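Local coordinates for trehalose-6-phosphate phosphatase (Candida albicans, PDB 5DXI), which belongs to the trehalose-phosphatase family of the HAD superfamily and binds a magnesium ion, beryllium trifluoride and a glycan, at residues M111-K122 and I133-W142; Q155-L163 and V175-V184. All coordinates share one frame; numbering follows the deposited sequence.

How the contacts relate
Along the chain the two contacts come in series. Contact 1 closes first: helix 113-126 is followed by the hairpin of strands 132-135 and 140-143, which folds back against it. The chain then runs straight into helix 149-165, and contact 2 closes when strands 173-178 and 181-186 return onto that helix. The loops neither nest nor cross. Strands 140-143 and 181-186 are neighbours, joined by backbone hydrogen bonds of Leu140 with Val184 and Trp142 with Ile182, so the two units merge into one four-stranded antiparallel sheet. Both helices cover one side of it; both contacts reach the glucose of chain C from the other.

Contact 1 of 2, residues M111-K122 and I133-W142; sequences MSWQEKVDDIFK and IERKKVALTW. With GLC (alpha-D-glucopyranose), chain C.
Gln114 of helix 113-126 reaches the bend of the hairpin at Lys137 and Val138. Gln114 CB and CG lie against Leu140 CD1, with CG at 3.7 Å; beyond CG the chain is fully extended (chi2 -180°) and delivers the amide to two backbone carbonyls. Gln114 NE2 donates to Val138 O at 2.7 Å, on a lone pair in the carbonyl plane, and to Lys137 O at 3.2 Å, from a position tilted out of that carbonyl's plane. Both oxygens lie close to the amide plane of Gln114, so the pair of bonds fixes its rotation. Leu140 fills the middle of the interface: CD1 also meets Trp113 CZ3, while CD2 lies near Asp118 CB. One turn farther on, Asp118 is gripped side-on by Arg135, NH2 using the syn lone pair of OD1 at 2.8 Å and NE bonding OD2 at 3.1 Å. The carboxylate and guanidinium planes are turned 64° apart, and Ile133 CG2 lies over one face of the guanidinium. Phe121 is sandwiched, with Trp142 CB 3.5 Å from the ring centroid over one face and Val117 CG1 of its own helix against the other; its CB packs on Ile133 CD1. On the far side of the hairpin Glu134 OE1 accepts from O3 of the glucose of chain C at 2.6 Å, and Lys136 NZ donates to O3 and O4 while also pairing with Glu183. The arrangement is an alpha/beta layer, a helix packed on an antiparallel hairpin, as in the alpha/beta cap domains of HAD-family phosphatases, with the sheet's other face lining the glycan pocket.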
loop_
_atom_site.group_PDB
_atom_site.type_symbol
_atom_site.label_atom_id
_atom_site.label_comp_id
_atom_site.label_asym_id
_atom_site.label_seq_id
_atom_site.Cartn_x
_atom_site.Cartn_y
_atom_site.Cartn_z
ATOM N N MET A 111 0.337 -10.949 20.541
ATOM C CA MET A 111 -0.985 -10.614 20.017
ATOM C C MET A 111 -2.019 -10.293 21.098
ATOM O O MET A 111 -3.205 -10.162 20.802
ATOM C CB MET A 111 -1.500 -11.769 19.152
ATOM C CG MET A 111 -0.703 -11.977 17.878
ATOM S SD MET A 111 -0.791 -10.498 16.852
ATOM C CE MET A 111 0.730 -10.600 15.913
ATOM N N SER A 112 -1.580 -10.129 22.341
ATOM C CA SER A 112 -2.534 -9.983 23.439
ATOM C C SER A 112 -3.223 -8.619 23.447
ATOM O O SER A 112 -4.194 -8.408 24.167
ATOM C CB SER A 112 -1.843 -10.243 24.781
ATOM O OG SER A 112 -0.851 -9.272 25.061
ATOM N N TRP A 113 -2.720 -7.695 22.639
ATOM C CA TRP A 113 -3.353 -6.396 22.485
ATOM C C TRP A 113 -4.698 -6.477 21.751
ATOM O O TRP A 113 -5.549 -5.611 21.930
ATOM C CB TRP A 113 -2.413 -5.438 21.745
ATOM C CG TRP A 113 -1.918 -5.978 20.443
ATOM C CD1 TRP A 113 -0.785 -6.713 20.239
ATOM C CD2 TRP A 113 -2.550 -5.850 19.164
ATOM N NE1 TRP A 113 -0.664 -7.041 18.907
ATOM C CE2 TRP A 113 -1.737 -6.522 18.227
ATOM C CE3 TRP A 113 -3.720 -5.225 18.718
ATOM C CZ2 TRP A 113 -2.056 -6.585 16.872
ATOM C CZ3 TRP A 113 -4.031 -5.284 17.371
ATOM C CH2 TRP A 113 -3.201 -5.956 16.464
ATOM N N GLN A 114 -4.887 -7.526 20.955
ATOM C CA GLN A 114 -6.036 -7.626 20.054
ATOM C C GLN A 114 -7.375 -7.507 20.780
ATOM O O GLN A 114 -8.258 -6.757 20.352
ATOM C CB GLN A 114 -5.992 -8.944 19.261
ATOM C CG GLN A 114 -4.962 -8.938 18.149
ATOM C CD GLN A 114 -4.923 -10.229 17.365
ATOM O OE1 GLN A 114 -5.081 -11.315 17.919
ATOM N NE2 GLN A 114 -4.698 -10.120 16.057
ATOM N N GLU A 115 -7.519 -8.233 21.882
ATOM C CA GLU A 115 -8.779 -8.211 22.608
ATOM C C GLU A 115 -9.039 -6.874 23.274
ATOM O O GLU A 115 -10.185 -6.449 23.378
ATOM C CB GLU A 115 -8.822 -9.329 23.645
ATOM C CG GLU A 115 -8.838 -10.703 23.012
ATOM C CD GLU A 115 -9.967 -10.859 21.997
ATOM O OE1 GLU A 115 -11.109 -10.410 22.277
ATOM O OE2 GLU A 115 -9.697 -11.404 20.900
ATOM N N LYS A 116 -7.980 -6.198 23.697
ATOM C CA LYS A 116 -8.149 -4.884 24.286
ATOM C C LYS A 116 -8.602 -3.883 23.225
ATOM O O LYS A 116 -9.466 -3.052 23.485
ATOM C CB LYS A 116 -6.867 -4.432 24.977
ATOM C CG LYS A 116 -6.562 -5.265 26.220
ATOM C CD LYS A 116 -5.247 -4.892 26.884
ATOM C CE LYS A 116 -4.997 -5.785 28.103
ATOM N NZ LYS A 116 -3.615 -5.618 28.629
ATOM N N VAL A 117 -8.017 -3.964 22.035
ATOM C CA VAL A 117 -8.447 -3.114 20.929
ATOM C C VAL A 117 -9.890 -3.457 20.539
ATOM O O VAL A 117 -10.711 -2.565 20.322
ATOM C CB VAL A 117 -7.503 -3.250 19.717
ATOM C CG1 VAL A 117 -8.106 -2.593 18.474
ATOM C CG2 VAL A 117 -6.145 -2.637 20.048
ATOM N N ASP A 118 -10.181 -4.752 20.459
ATOM C CA ASP A 118 -11.511 -5.245 20.134
ATOM C C ASP A 118 -12.552 -4.682 21.102
ATOM O O ASP A 118 -13.584 -4.161 20.680
ATOM C CB ASP A 118 -11.531 -6.775 20.175
ATOM C CG ASP A 118 -12.717 -7.379 19.436
ATOM O OD1 ASP A 118 -13.441 -6.654 18.725
ATOM O OD2 ASP A 118 -12.916 -8.596 19.561
ATOM N N ASP A 119 -12.268 -4.791 22.398
ATOM C CA ASP A 119 -13.135 -4.249 23.444
ATOM C C ASP A 119 -13.385 -2.760 23.254
ATOM O O ASP A 119 -14.506 -2.281 23.407
ATOM C CB ASP A 119 -12.525 -4.500 24.825
ATOM C CG ASP A 119 -12.648 -5.950 25.258
ATOM O OD1 ASP A 119 -13.331 -6.724 24.555
ATOM O OD2 ASP A 119 -12.050 -6.318 26.289
ATOM N N ILE A 120 -12.336 -2.029 22.915
ATOM C CA ILE A 120 -12.473 -0.597 22.731
ATOM C C ILE A 120 -13.328 -0.308 21.485
ATOM O O ILE A 120 -14.197 0.567 21.514
ATOM C CB ILE A 120 -11.091 0.081 22.634
ATOM C CG1 ILE A 120 -10.385 -0.023 23.990
ATOM C CG2 ILE A 120 -11.222 1.537 22.194
ATOM C CD1 ILE A 120 -8.919 0.391 23.982
ATOM N N PHE A 121 -13.099 -1.071 20.415
ATOM C CA PHE A 121 -13.862 -0.931 19.177
ATOM C C PHE A 121 -15.339 -1.264 19.401
ATOM O O PHE A 121 -16.219 -0.640 18.808
ATOM C CB PHE A 121 -13.288 -1.821 18.065
ATOM C CG PHE A 121 -12.094 -1.220 17.343
ATOM C CD1 PHE A 121 -11.791 0.127 17.474
ATOM C CD2 PHE A 121 -11.279 -2.014 16.533
ATOM C CE1 PHE A 121 -10.690 0.680 16.814
ATOM C CE2 PHE A 121 -10.180 -1.466 15.862
ATOM C CZ PHE A 121 -9.886 -0.122 16.007
ATOM N N LYS A 122 -15.614 -2.256 20.242
ATOM C CA LYS A 122 -16.999 -2.629 20.524
ATOM C C LYS A 122 -17.764 -1.482 21.192
ATOM O O LYS A 122 -18.934 -1.238 20.882
ATOM C CB LYS A 122 -17.054 -3.887 21.393
ATOM C CG LYS A 122 -16.842 -5.175 20.620
ATOM C CD LYS A 122 -16.850 -6.383 21.540
ATOM C CE LYS A 122 -16.893 -7.676 20.749
ATOM N NZ LYS A 122 -16.554 -8.850 21.604
ATOM N N ILE A 133 -16.820 -3.701 12.937
ATOM C CA ILE A 133 -15.469 -4.148 13.232
ATOM C C ILE A 133 -15.051 -5.220 12.242
ATOM O O ILE A 133 -15.788 -6.167 12.013
ATOM C CB ILE A 133 -15.370 -4.725 14.659
ATOM C CG1 ILE A 133 -15.633 -3.642 15.701
ATOM C CG2 ILE A 133 -14.004 -5.371 14.896
ATOM C CD1 ILE A 133 -15.823 -4.191 17.096
ATOM N N GLU A 134 -13.868 -5.071 11.659
ATOM C CA GLU A 134 -13.307 -6.110 10.803
ATOM C C GLU A 134 -12.104 -6.731 11.511
ATOM O O GLU A 134 -11.086 -6.066 11.714
ATOM C CB GLU A 134 -12.894 -5.539 9.444
ATOM C CG GLU A 134 -12.329 -6.572 8.487
ATOM C CD GLU A 134 -11.774 -5.951 7.210
ATOM O OE1 GLU A 134 -11.721 -4.691 7.094
ATOM O OE2 GLU A 134 -11.402 -6.735 6.317
ATOM N N ARG A 135 -12.229 -8.001 11.876
ATOM C CA ARG A 135 -11.151 -8.725 12.541
ATOM C C ARG A 135 -10.380 -9.537 11.523
ATOM O O ARG A 135 -10.860 -10.546 11.025
ATOM C CB ARG A 135 -11.707 -9.639 13.637
ATOM C CG ARG A 135 -12.333 -8.884 14.789
ATOM C CD ARG A 135 -13.195 -9.767 15.686
ATOM N NE ARG A 135 -13.908 -8.922 16.638
ATOM C CZ ARG A 135 -15.148 -8.469 16.466
ATOM N NH1 ARG A 135 -15.846 -8.820 15.392
ATOM N NH2 ARG A 135 -15.695 -7.680 17.384
ATOM N N LYS A 136 -9.180 -9.092 11.190
ATOM C CA LYS A 136 -8.370 -9.879 10.277
ATOM C C LYS A 136 -7.508 -10.807 11.133
ATOM O O LYS A 136 -7.754 -10.924 12.328
ATOM C CB LYS A 136 -7.549 -8.963 9.375
ATOM C CG LYS A 136 -8.407 -7.942 8.614
ATOM C CD LYS A 136 -7.502 -6.916 7.945
ATOM C CE LYS A 136 -8.185 -5.585 7.783
ATOM N NZ LYS A 136 -7.306 -4.570 7.148
ATOM N N LYS A 137 -6.493 -11.440 10.553
ATOM C CA LYS A 137 -5.693 -12.383 11.330
ATOM C C LYS A 137 -4.841 -11.650 12.357
ATOM O O LYS A 137 -4.770 -12.050 13.520
ATOM C CB LYS A 137 -4.811 -13.239 10.420
ATOM C CG LYS A 137 -5.572 -14.241 9.554
ATOM C CD LYS A 137 -4.865 -15.590 9.586
ATOM C CE LYS A 137 -5.023 -16.355 8.284
ATOM N NZ LYS A 137 -3.691 -16.890 7.844
ATOM N N VAL A 138 -4.207 -10.559 11.938
ATOM C CA VAL A 138 -3.405 -9.779 12.855
ATOM C C VAL A 138 -4.044 -8.407 13.098
ATOM O O VAL A 138 -4.492 -8.111 14.207
ATOM C CB VAL A 138 -1.967 -9.607 12.315
ATOM C CG1 VAL A 138 -1.160 -8.720 13.248
ATOM C CG2 VAL A 138 -1.311 -10.975 12.156
ATOM N N ALA A 139 -4.120 -7.595 12.047
ATOM C CA ALA A 139 -4.677 -6.255 12.142
ATOM C C ALA A 139 -6.172 -6.273 12.469
ATOM O O ALA A 139 -6.881 -7.203 12.107
ATOM C CB ALA A 139 -4.438 -5.508 10.846
ATOM N N LEU A 140 -6.633 -5.237 13.158
ATOM C CA LEU A 140 -8.065 -5.021 13.377
ATOM C C LEU A 140 -8.470 -3.686 12.785
ATOM O O LEU A 140 -7.704 -2.722 12.831
ATOM C CB LEU A 140 -8.420 -5.053 14.864
ATOM C CG LEU A 140 -8.461 -6.433 15.519
ATOM C CD1 LEU A 140 -7.105 -6.803 16.082
ATOM C CD2 LEU A 140 -9.541 -6.491 16.595
ATOM N N THR A 141 -9.672 -3.636 12.221
ATOM C CA THR A 141 -10.155 -2.441 11.551
ATOM C C THR A 141 -11.522 -2.035 12.082
ATOM O O THR A 141 -12.425 -2.860 12.168
ATOM C CB THR A 141 -10.259 -2.667 10.026
ATOM O OG1 THR A 141 -8.990 -3.089 9.517
ATOM C CG2 THR A 141 -10.679 -1.399 9.324
ATOM N N TRP A 142 -11.671 -0.768 12.455
ATOM C CA TRP A 142 -12.996 -0.255 12.767
ATOM C C TRP A 142 -13.459 0.648 11.628
ATOM O O TRP A 142 -12.826 1.664 11.331
ATOM C CB TRP A 142 -13.006 0.489 14.102
ATOM C CG TRP A 142 -14.375 0.996 14.484
ATOM C CD1 TRP A 142 -15.504 0.249 14.714
ATOM C CD2 TRP A 142 -14.755 2.364 14.679
ATOM N NE1 TRP A 142 -16.562 1.072 15.034
ATOM C CE2 TRP A 142 -16.125 2.373 15.025
ATOM C CE3 TRP A 142 -14.069 3.580 14.599
ATOM C CZ2 TRP A 142 -16.820 3.554 15.286
ATOM C CZ3 TRP A 142 -14.759 4.753 14.863
ATOM C CH2 TRP A 142 -16.120 4.732 15.199
HETATM C C1 GLC C . -10.468 -1.601 2.818
HETATM C C2 GLC C . -10.605 -2.772 3.782
HETATM C C3 GLC C . -9.613 -2.601 4.937
HETATM C C4 GLC C . -8.209 -2.466 4.374
HETATM C C5 GLC C . -8.175 -1.285 3.408
HETATM C C6 GLC C . -6.814 -1.206 2.742
HETATM O O1 GLC C . -10.866 -0.389 3.457
HETATM O O2 GLC C . -11.943 -2.811 4.269
HETATM O O3 GLC C . -9.657 -3.738 5.786
HETATM O O4 GLC C . -7.257 -2.244 5.436
HETATM O O5 GLC C . -9.120 -1.460 2.366
HETATM O O6 GLC C . -6.636 -2.357 1.909
#

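Contact 2 of 2, residues Q155-L163 and V175-V184; sequences QAEKCMKEL and VMAGKANIEV. With GLC (alpha-D-glucopyranose), chain B; GLC (alpha-D-glucopyranose), chain C.
Not one hydrogen bond links helix 155-163 to the hairpin 175-184; apolar packing carries the contact, with a folded Met160 set against Ile182 and Val175. Met160 is bent at both chi2 (-71°) and chi3 (-55°), which turns the thioether in alongside those two residues. Met160 CG touches Ile182 CD1, Met160 SD meets Ile182 CG1 and Val175 CG1, each at 3.7 Å, and Met160 CE ends beside Val175 CG1 and Val175 O. Met160 SD also approaches Ala177 CB at 4.1 Å, so this one side chain spans both strands. Ile182 runs the other way, sliding past Met160 until its CD1 meets the helix backbone. Ile182 CD1 sits 3.5 Å from Ala156 O and 3.7 Å from Cys159 CB, while Ile182 CG2 faces Leu163 CD1 at 3.9 Å. Leu163 closes the interface at the C-terminal end of the helix segment, with CB on Val175 CG2 and CD1 near Val184 CG2. Tyr124 and Ile120 of helix 113-126 border this helix at Cys159 and Leu163. Residues alternate along strand 181-184: Ile182 and Val184 face the helix, Asn181 and Glu183 the glycan. Asn181 ND2 donates to O2 of the glucose of chain B, and Lys179 O, in the type II turn from Gly178 to Asn181, accepts from O2 and O3 of that sugar. Glu183 OE2 lies next to O4 of the glucose of chain C, at a spacing so short that its detail is doubtful. A strand apolar toward its helix and polar toward the sugars is consistent with the two-layer alpha/beta cap of a HAD phosphatase over its glycan pocket.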
loop_
_atom_site.group_PDB
_atom_site.type_symbol
_atom_site.label_atom_id
_atom_site.label_comp_id
_atom_site.label_asym_id
_atom_site.label_seq_id
_atom_site.Cartn_x
_atom_site.Cartn_y
_atom_site.Cartn_z
ATOM N N GLN A 155 -16.806 10.295 17.033
ATOM C CA GLN A 155 -16.494 9.062 17.749
ATOM C C GLN A 155 -15.115 8.525 17.374
ATOM O O GLN A 155 -14.402 7.978 18.219
ATOM C CB GLN A 155 -17.558 7.996 17.488
ATOM C CG GLN A 155 -18.919 8.381 18.020
ATOM C CD GLN A 155 -18.889 8.693 19.502
ATOM O OE1 GLN A 155 -19.559 9.622 19.952
ATOM N NE2 GLN A 155 -18.112 7.929 20.269
ATOM N N ALA A 156 -14.754 8.688 16.103
ATOM C CA ALA A 156 -13.467 8.233 15.598
ATOM C C ALA A 156 -12.334 8.951 16.291
ATOM O O ALA A 156 -11.360 8.319 16.698
ATOM C CB ALA A 156 -13.369 8.446 14.107
ATOM N N GLU A 157 -12.477 10.267 16.441
ATOM C CA GLU A 157 -11.427 11.088 17.026
ATOM C C GLU A 157 -11.131 10.709 18.468
ATOM O O GLU A 157 -9.973 10.731 18.902
ATOM C CB GLU A 157 -11.806 12.569 16.963
ATOM C CG GLU A 157 -10.921 13.465 17.819
ATOM C CD GLU A 157 -11.034 14.933 17.440
ATOM O OE1 GLU A 157 -12.157 15.377 17.110
ATOM O OE2 GLU A 157 -10.004 15.645 17.498
ATOM N N LYS A 158 -12.167 10.325 19.206
ATOM C CA LYS A 158 -11.973 10.029 20.615
ATOM C C LYS A 158 -11.672 8.546 20.813
ATOM O O LYS A 158 -11.144 8.144 21.851
ATOM C CB LYS A 158 -13.186 10.482 21.432
ATOM C CG LYS A 158 -13.474 11.983 21.232
ATOM C CD LYS A 158 -12.918 12.834 22.387
ATOM C CE LYS A 158 -11.977 13.943 21.881
ATOM N NZ LYS A 158 -12.479 14.663 20.670
ATOM N N CYS A 159 -12.002 7.732 19.816
ATOM C CA CYS A 159 -11.516 6.364 19.808
ATOM C C CYS A 159 -10.005 6.389 19.588
ATOM O O CYS A 159 -9.268 5.683 20.265
ATOM C CB CYS A 159 -12.215 5.533 18.733
ATOM S SG CYS A 159 -11.676 3.790 18.713
ATOM N N MET A 160 -9.562 7.230 18.654
ATOM C CA MET A 160 -8.147 7.398 18.342
ATOM C C MET A 160 -7.352 7.805 19.570
ATOM O O MET A 160 -6.283 7.262 19.851
ATOM C CB MET A 160 -7.971 8.468 17.261
ATOM C CG MET A 160 -8.338 8.036 15.854
ATOM S SD MET A 160 -7.154 6.878 15.156
ATOM C CE MET A 160 -5.632 7.829 15.368
ATOM N N LYS A 161 -7.893 8.780 20.290
ATOM C CA LYS A 161 -7.299 9.289 21.518
ATOM C C LYS A 161 -7.151 8.194 22.568
ATOM O O LYS A 161 -6.088 8.042 23.171
ATOM C CB LYS A 161 -8.155 10.439 22.063
ATOM C CG LYS A 161 -7.670 11.066 23.363
ATOM C CD LYS A 161 -6.299 11.710 23.209
ATOM C CE LYS A 161 -5.911 12.493 24.458
ATOM N NZ LYS A 161 -4.496 12.944 24.407
ATOM N N GLU A 162 -8.219 7.427 22.770
ATOM C CA GLU A 162 -8.244 6.417 23.815
ATOM C C GLU A 162 -7.287 5.269 23.541
ATOM O O GLU A 162 -6.599 4.804 24.448
ATOM C CB GLU A 162 -9.657 5.865 23.990
ATOM C CG GLU A 162 -9.711 4.648 24.905
ATOM C CD GLU A 162 -11.115 4.261 25.296
ATOM O OE1 GLU A 162 -12.057 5.016 24.975
ATOM O OE2 GLU A 162 -11.275 3.191 25.926
ATOM N N LEU A 163 -7.249 4.811 22.291
ATOM C CA LEU A 163 -6.327 3.747 21.902
ATOM C C LEU A 163 -4.899 4.198 22.133
ATOM O O LEU A 163 -4.083 3.451 22.677
ATOM C CB LEU A 163 -6.528 3.363 20.435
ATOM C CG LEU A 163 -7.803 2.589 20.126
ATOM C CD1 LEU A 163 -8.065 2.558 18.633
ATOM C CD2 LEU A 163 -7.670 1.171 20.671
ATOM N N VAL A 175 -1.522 2.915 15.749
ATOM C CA VAL A 175 -2.944 3.239 15.577
ATOM C C VAL A 175 -3.109 4.141 14.355
ATOM O O VAL A 175 -2.770 5.328 14.399
ATOM C CB VAL A 175 -3.555 3.933 16.832
ATOM C CG1 VAL A 175 -5.026 4.247 16.608
ATOM C CG2 VAL A 175 -3.393 3.056 18.072
ATOM N N MET A 176 -3.623 3.576 13.267
ATOM C CA MET A 176 -3.648 4.267 11.984
ATOM C C MET A 176 -5.034 4.800 11.657
ATOM O O MET A 176 -5.980 4.033 11.590
ATOM C CB MET A 176 -3.228 3.329 10.848
ATOM C CG MET A 176 -1.746 3.063 10.701
ATOM S SD MET A 176 -1.394 2.165 9.161
ATOM C CE MET A 176 -2.233 0.611 9.452
ATOM N N ALA A 177 -5.154 6.108 11.455
ATOM C CA ALA A 177 -6.396 6.651 10.920
ATOM C C ALA A 177 -6.359 6.423 9.409
ATOM O O ALA A 177 -5.473 6.928 8.721
ATOM C CB ALA A 177 -6.549 8.136 11.259
ATOM N N GLY A 178 -7.331 5.690 8.890
ATOM C CA GLY A 178 -7.427 5.454 7.460
ATOM C C GLY A 178 -8.711 6.089 6.957
ATOM O O GLY A 178 -9.440 6.696 7.736
ATOM N N LYS A 179 -8.970 5.991 5.660
ATOM C CA LYS A 179 -10.196 6.549 5.106
ATOM C C LYS A 179 -11.416 5.928 5.777
ATOM O O LYS A 179 -11.713 4.750 5.587
ATOM C CB LYS A 179 -10.223 6.346 3.592
ATOM C CG LYS A 179 -9.244 7.277 2.849
ATOM C CD LYS A 179 -9.261 7.001 1.356
ATOM C CE LYS A 179 -8.376 7.979 0.578
ATOM N NZ LYS A 179 -8.350 7.579 -0.861
ATOM N N ALA A 180 -12.085 6.737 6.596
ATOM C CA ALA A 180 -13.275 6.326 7.341
ATOM C C ALA A 180 -13.028 5.038 8.129
ATOM O O ALA A 180 -13.916 4.172 8.220
ATOM C CB ALA A 180 -14.492 6.163 6.396
ATOM N N ASN A 181 -11.814 4.894 8.667
ATOM C CA ASN A 181 -11.532 3.753 9.532
ATOM C C ASN A 181 -10.482 4.063 10.592
ATOM O O ASN A 181 -9.834 5.111 10.572
ATOM C CB ASN A 181 -11.104 2.516 8.692
ATOM C CG ASN A 181 -9.644 2.599 8.151
ATOM O OD1 ASN A 181 -8.717 2.980 8.857
ATOM N ND2 ASN A 181 -9.461 2.211 6.897
ATOM N N ILE A 182 -10.355 3.150 11.545
ATOM C CA ILE A 182 -9.196 3.117 12.409
ATOM C C ILE A 182 -8.629 1.715 12.268
ATOM O O ILE A 182 -9.384 0.747 12.274
ATOM C CB ILE A 182 -9.535 3.424 13.877
ATOM C CG1 ILE A 182 -10.016 4.864 14.017
ATOM C CG2 ILE A 182 -8.307 3.243 14.767
ATOM C CD1 ILE A 182 -10.567 5.174 15.386
ATOM N N GLU A 183 -7.326 1.577 12.139
ATOM C CA GLU A 183 -6.726 0.266 12.049
ATOM C C GLU A 183 -5.648 0.171 13.091
ATOM O O GLU A 183 -4.991 1.133 13.359
ATOM C CB GLU A 183 -6.154 0.006 10.647
ATOM C CG GLU A 183 -7.172 0.044 9.511
ATOM C CD GLU A 183 -6.933 -0.990 8.434
ATOM O OE1 GLU A 183 -6.411 -2.048 8.724
ATOM O OE2 GLU A 183 -7.288 -0.749 7.292
ATOM N N VAL A 184 -5.496 -0.994 13.684
ATOM C CA VAL A 184 -4.441 -1.250 14.657
ATOM C C VAL A 184 -3.622 -2.476 14.263
ATOM O O VAL A 184 -4.170 -3.530 13.943
ATOM C CB VAL A 184 -5.014 -1.456 16.072
ATOM C CG1 VAL A 184 -3.897 -1.755 17.056
ATOM C CG2 VAL A 184 -5.791 -0.212 16.518
HETATM C C1 GLC B . -10.952 0.699 2.524
HETATM C C2 GLC B . -11.577 1.909 3.185
HETATM C C3 GLC B . -13.038 1.634 3.512
HETATM C C4 GLC B . -13.798 1.265 2.240
HETATM C C5 GLC B . -13.121 0.052 1.606
HETATM C C6 GLC B . -13.744 -0.340 0.272
HETATM O O2 GLC B . -10.892 2.247 4.387
HETATM O O3 GLC B . -13.597 2.799 4.125
HETATM O O4 GLC B . -15.150 0.919 2.551
HETATM O O5 GLC B . -11.731 0.343 1.370
HETATM O O6 GLC B . -13.440 0.684 -0.694
HETATM C C1 GLC C . -10.468 -1.601 2.818
HETATM C C2 GLC C . -10.605 -2.772 3.782
HETATM C C3 GLC C . -9.613 -2.601 4.937
HETATM C C4 GLC C . -8.209 -2.466 4.374
HETATM C C5 GLC C . -8.175 -1.285 3.408
HETATM C C6 GLC C . -6.814 -1.206 2.742
HETATM O O1 GLC C . -10.866 -0.389 3.457
HETATM O O2 GLC C . -11.943 -2.811 4.269
HETATM O O3 GLC C . -9.657 -3.738 5.786
HETATM O O4 GLC C . -7.257 -2.244 5.436
HETATM O O5 GLC C . -9.120 -1.460 2.366
HETATM O O6 GLC C . -6.636 -2.357 1.909
#